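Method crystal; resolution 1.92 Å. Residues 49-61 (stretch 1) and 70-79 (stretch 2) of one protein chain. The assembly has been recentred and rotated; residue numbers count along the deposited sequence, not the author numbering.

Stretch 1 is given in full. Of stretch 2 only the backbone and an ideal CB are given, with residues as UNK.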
# COMPACT_ATOMS: atom_id res chain seq x y z
N SER A 49 7.24 -12.90 -6.98
CA SER A 49 7.14 -13.66 -8.23
C SER A 49 6.60 -12.79 -9.35
O SER A 49 6.51 -13.22 -10.51
CB SER A 49 6.24 -14.87 -8.03
OG SER A 49 6.70 -15.65 -6.94
N LEU A 50 6.22 -11.57 -8.99
CA LEU A 50 5.68 -10.59 -9.93
C LEU A 50 6.70 -9.51 -10.26
O LEU A 50 6.35 -8.47 -10.81
CB LEU A 50 4.44 -9.94 -9.33
CG LEU A 50 3.09 -10.64 -9.51
CD1 LEU A 50 2.07 -10.05 -8.55
CD2 LEU A 50 2.62 -10.48 -10.95
N LYS A 51 7.97 -9.76 -9.92
CA LYS A 51 9.02 -8.77 -10.16
C LYS A 51 9.16 -8.33 -11.62
O LYS A 51 9.47 -7.16 -11.88
CB LYS A 51 10.37 -9.29 -9.65
CG LYS A 51 10.87 -10.53 -10.36
CD LYS A 51 12.29 -10.88 -9.92
CE LYS A 51 12.34 -12.10 -9.00
NZ LYS A 51 11.77 -11.83 -7.66
N SER A 52 8.94 -9.24 -12.56
CA SER A 52 9.07 -8.91 -13.98
C SER A 52 7.81 -8.28 -14.57
O SER A 52 7.87 -7.65 -15.62
CB SER A 52 9.40 -10.17 -14.79
OG SER A 52 8.30 -11.05 -14.84
N GLU A 53 6.68 -8.43 -13.89
CA GLU A 53 5.42 -7.87 -14.38
C GLU A 53 5.04 -6.52 -13.77
O GLU A 53 4.39 -5.71 -14.43
CB GLU A 53 4.26 -8.85 -14.13
CG GLU A 53 4.37 -10.20 -14.84
CD GLU A 53 5.06 -11.26 -14.01
OE1 GLU A 53 5.10 -12.42 -14.44
OE2 GLU A 53 5.57 -10.93 -12.91
N PHE A 54 5.42 -6.27 -12.52
CA PHE A 54 5.10 -5.00 -11.86
C PHE A 54 5.81 -3.83 -12.54
O PHE A 54 7.02 -3.86 -12.74
CB PHE A 54 5.48 -5.07 -10.37
CG PHE A 54 5.31 -3.77 -9.62
CD1 PHE A 54 6.39 -2.89 -9.48
CD2 PHE A 54 4.09 -3.42 -9.07
CE1 PHE A 54 6.24 -1.68 -8.79
CE2 PHE A 54 3.93 -2.21 -8.38
CZ PHE A 54 5.02 -1.34 -8.24
N ILE A 55 5.05 -2.80 -12.92
CA ILE A 55 5.64 -1.63 -13.57
C ILE A 55 5.85 -0.50 -12.58
O ILE A 55 6.97 -0.04 -12.40
CB ILE A 55 4.77 -1.12 -14.75
CG1 ILE A 55 4.71 -2.20 -15.83
CG2 ILE A 55 5.40 0.16 -15.34
CD1 ILE A 55 3.87 -1.82 -17.02
N ARG A 56 4.76 -0.04 -11.95
CA ARG A 56 4.87 1.03 -10.97
C ARG A 56 3.56 1.23 -10.21
O ARG A 56 2.49 0.75 -10.62
CB ARG A 56 5.26 2.34 -11.64
CG ARG A 56 4.24 2.83 -12.64
CD ARG A 56 4.64 4.14 -13.30
NE ARG A 56 4.00 4.22 -14.61
CZ ARG A 56 4.54 3.74 -15.72
NH1 ARG A 56 5.73 3.15 -15.68
NH2 ARG A 56 3.88 3.81 -16.86
N THR A 57 3.64 1.95 -9.10
CA THR A 57 2.48 2.22 -8.27
C THR A 57 2.42 3.68 -7.85
O THR A 57 3.41 4.42 -7.92
CB THR A 57 2.51 1.35 -7.01
OG1 THR A 57 1.27 1.47 -6.30
CG2 THR A 57 3.65 1.77 -6.10
N HIS A 58 1.24 4.10 -7.42
CA HIS A 58 1.08 5.47 -6.97
C HIS A 58 -0.19 5.66 -6.17
O HIS A 58 -1.24 5.09 -6.48
CB HIS A 58 1.12 6.44 -8.16
CG HIS A 58 -0.13 6.46 -8.99
ND1 HIS A 58 -1.04 7.49 -8.94
CD2 HIS A 58 -0.59 5.60 -9.93
CE1 HIS A 58 -2.01 7.27 -9.81
NE2 HIS A 58 -1.76 6.13 -10.43
N VAL A 59 -0.04 6.45 -5.12
CA VAL A 59 -1.14 6.79 -4.23
C VAL A 59 -1.97 7.84 -4.99
O VAL A 59 -1.46 8.90 -5.35
CB VAL A 59 -0.58 7.38 -2.91
CG1 VAL A 59 -1.69 8.00 -2.08
CG2 VAL A 59 0.14 6.29 -2.12
N VAL A 60 -3.24 7.52 -5.24
CA VAL A 60 -4.11 8.45 -5.96
C VAL A 60 -4.67 9.48 -5.00
O VAL A 60 -5.05 10.58 -5.39
CB VAL A 60 -5.26 7.72 -6.67
CG1 VAL A 60 -4.69 6.72 -7.67
CG2 VAL A 60 -6.13 7.03 -5.66
N LYS A 61 -4.75 9.10 -3.73
CA LYS A 61 -5.22 10.02 -2.71
C LYS A 61 -5.23 9.40 -1.33
O LYS A 61 -5.28 8.17 -1.17
CB LYS A 61 -6.60 10.58 -3.05
CG LYS A 61 -7.78 9.80 -2.57
CD LYS A 61 -9.01 10.70 -2.61
CE LYS A 61 -8.79 11.97 -1.79
NZ LYS A 61 -9.93 12.93 -1.85
N UNK A 70 -6.50 6.32 5.12
CA UNK A 70 -6.65 5.25 4.14
C UNK A 70 -6.07 5.79 2.84
O UNK A 70 -6.34 6.94 2.47
CB UNK A 70 -8.11 4.81 3.98
N UNK A 71 -5.28 4.97 2.16
CA UNK A 71 -4.67 5.39 0.91
C UNK A 71 -5.24 4.62 -0.27
O UNK A 71 -5.28 3.39 -0.26
CB UNK A 71 -3.15 5.21 0.97
N UNK A 72 -5.72 5.35 -1.28
CA UNK A 72 -6.22 4.69 -2.47
C UNK A 72 -4.99 4.59 -3.37
O UNK A 72 -4.39 5.60 -3.73
CB UNK A 72 -7.38 5.44 -3.12
N UNK A 73 -4.63 3.36 -3.69
CA UNK A 73 -3.43 3.04 -4.47
C UNK A 73 -3.69 2.32 -5.80
O UNK A 73 -4.46 1.35 -5.85
CB UNK A 73 -2.50 2.17 -3.62
N UNK A 74 -3.04 2.79 -6.86
CA UNK A 74 -3.17 2.16 -8.17
C UNK A 74 -1.87 1.40 -8.43
O UNK A 74 -0.79 1.91 -8.14
CB UNK A 74 -3.45 3.19 -9.27
N UNK A 75 -1.98 0.19 -8.96
CA UNK A 75 -0.81 -0.63 -9.28
C UNK A 75 -0.92 -1.07 -10.74
O UNK A 75 -1.97 -1.59 -11.16
CB UNK A 75 -0.70 -1.84 -8.35
N UNK A 76 0.16 -0.85 -11.50
CA UNK A 76 0.21 -1.23 -12.92
C UNK A 76 1.13 -2.42 -13.19
O UNK A 76 2.29 -2.44 -12.72
CB UNK A 76 0.67 -0.04 -13.76
N UNK A 77 0.63 -3.39 -13.95
CA UNK A 77 1.38 -4.59 -14.31
C UNK A 77 1.35 -4.87 -15.82
O UNK A 77 0.41 -4.49 -16.51
CB UNK A 77 0.82 -5.79 -13.55
N UNK A 78 2.39 -5.54 -16.30
CA UNK A 78 2.50 -5.93 -17.70
C UNK A 78 2.35 -7.45 -17.68
O UNK A 78 2.83 -8.11 -16.75
CB UNK A 78 3.81 -5.48 -18.34
N UNK A 79 1.68 -8.02 -18.68
CA UNK A 79 1.53 -9.47 -18.73
C UNK A 79 0.61 -9.89 -19.87
O UNK A 79 0.87 -9.56 -21.03
CB UNK A 79 0.99 -9.99 -17.40

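Stretch 2 runs antiparallel to strand 54-61, and its extended backbone angles send successive side chains to alternate faces of the sheet.

Position 70 has nothing of stretch 1 within 5.5 Å of its ideal CB, so the contact hardly constrains it; it is Val70, a residue that favours strands. At position 71 CA-to-CB points sideways, with the ideal CB 4.4 Å from Val59 CG1. A small or modest apolar group would fit, and Ala71 is found.

Position 72 lies on the face of His58 and Lys61. Its ideal CB is tight against Val60 CG2 (3.2 Å), and the aliphatic part of Lys61 runs alongside while its amine leads away; a short polar or small apolar side chain would do, and the visible atoms do not single out an acid. Asp72 meets the aliphatic part of that lysine, with OD2 3.4 Å from Lys61 CG. The backbone pairs regardless of side chain: Asp72 N donates to Lys61 O (2.9 Å), and Val60 N to Asp72 O (2.7 Å).

Position 73 shares a face with Thr57 and Val59, where a beta-branched or other apolar residue would suit. Val73 places CG2 4.1 Å from Val59 CG2 and CG1 3.2 Å from Thr57 OG1.

Position 74 faces the His58 ring and Val60 CG1, favouring an apolar side chain of moderate size. Val74 fills the place, CG2 lying 3.3 Å from Val60 CG1. Val74 O accepts from both His58 N (3.1 Å) and Thr57 OG1 (2.8 Å), which satisfies the threonine hydroxyl without a side-chain partner.

At position 75, Thr57 and the Phe54 ring border the ideal CB; many apolar residues could follow. Met75 brings CG to 3.5 Å from Thr57 OG1, then its flexible end leads away.

Position 76 looks onto Ile55 and Arg56. An acid could answer the guanidinium, but a long aliphatic chain could also pack here. Lys76, with all four chi angles t, lays CD over one guanidinium face and CE 3.7 Å from Ile55 CD1. Arg56 NH2 and Lys76 NZ, like charges 3.8 Å apart, share two waters that accept from both, one bond being weak (Lys76 NZ to water 1, 3.4 Å).

Position 77 opens toward Leu50 and Phe54, a site for a large apolar or aromatic group. Phe77 offers its ring face to the edge of Phe54, offset, with centroids 5.6 Å apart, and CE2 lies 4.2 Å from Leu50 CD1.

At position 78, Ile55 CD1 and Ser52 O invite a long chain with a donor. Arg78 lays its guanidinium over Ile55 CG1.

Position 79, near Glu53 CG, tolerates most polar residues; it is Ser79.

Stretch 2 70-79: VADVVMKFRS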
# COMPACT_ATOMS: atom_id res chain seq x y z
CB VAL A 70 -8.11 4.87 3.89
CG1 VAL A 70 -8.20 4.00 2.63
CG2 VAL A 70 -8.66 4.10 5.06
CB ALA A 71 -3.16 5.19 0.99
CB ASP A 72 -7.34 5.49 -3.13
CG ASP A 72 -8.55 5.65 -2.22
OD1 ASP A 72 -8.86 4.72 -1.46
OD2 ASP A 72 -9.18 6.72 -2.28
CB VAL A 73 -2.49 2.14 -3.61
CG1 VAL A 73 -1.23 1.76 -4.38
CG2 VAL A 73 -2.15 2.86 -2.31
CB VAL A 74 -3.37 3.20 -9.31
CG1 VAL A 74 -3.16 2.52 -10.67
CG2 VAL A 74 -4.79 3.78 -9.27
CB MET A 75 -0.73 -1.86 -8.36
CG MET A 75 -0.47 -1.54 -6.87
SD MET A 75 -1.00 -2.91 -5.76
CE MET A 75 -2.76 -2.61 -5.79
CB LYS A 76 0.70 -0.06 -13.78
CG LYS A 76 0.79 -0.41 -15.27
CD LYS A 76 1.14 0.78 -16.14
CE LYS A 76 0.99 0.42 -17.62
NZ LYS A 76 1.24 1.57 -18.52
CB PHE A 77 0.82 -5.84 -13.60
CG PHE A 77 0.82 -5.74 -12.11
CD1 PHE A 77 -0.20 -5.07 -11.45
CD2 PHE A 77 1.88 -6.28 -11.37
CE1 PHE A 77 -0.18 -4.92 -10.06
CE2 PHE A 77 1.91 -6.14 -9.98
CZ PHE A 77 0.88 -5.46 -9.32
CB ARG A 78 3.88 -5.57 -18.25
CG ARG A 78 5.00 -6.48 -17.73
CD ARG A 78 6.33 -6.35 -18.49
NE ARG A 78 7.21 -5.31 -17.97
CZ ARG A 78 7.04 -4.00 -18.16
NH1 ARG A 78 6.01 -3.56 -18.88
NH2 ARG A 78 7.90 -3.14 -17.64
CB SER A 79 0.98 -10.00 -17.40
OG SER A 79 1.31 -11.37 -17.21
O HOH W 1 4.66 1.84 -18.75
O HOH W 2 0.66 4.29 -17.40
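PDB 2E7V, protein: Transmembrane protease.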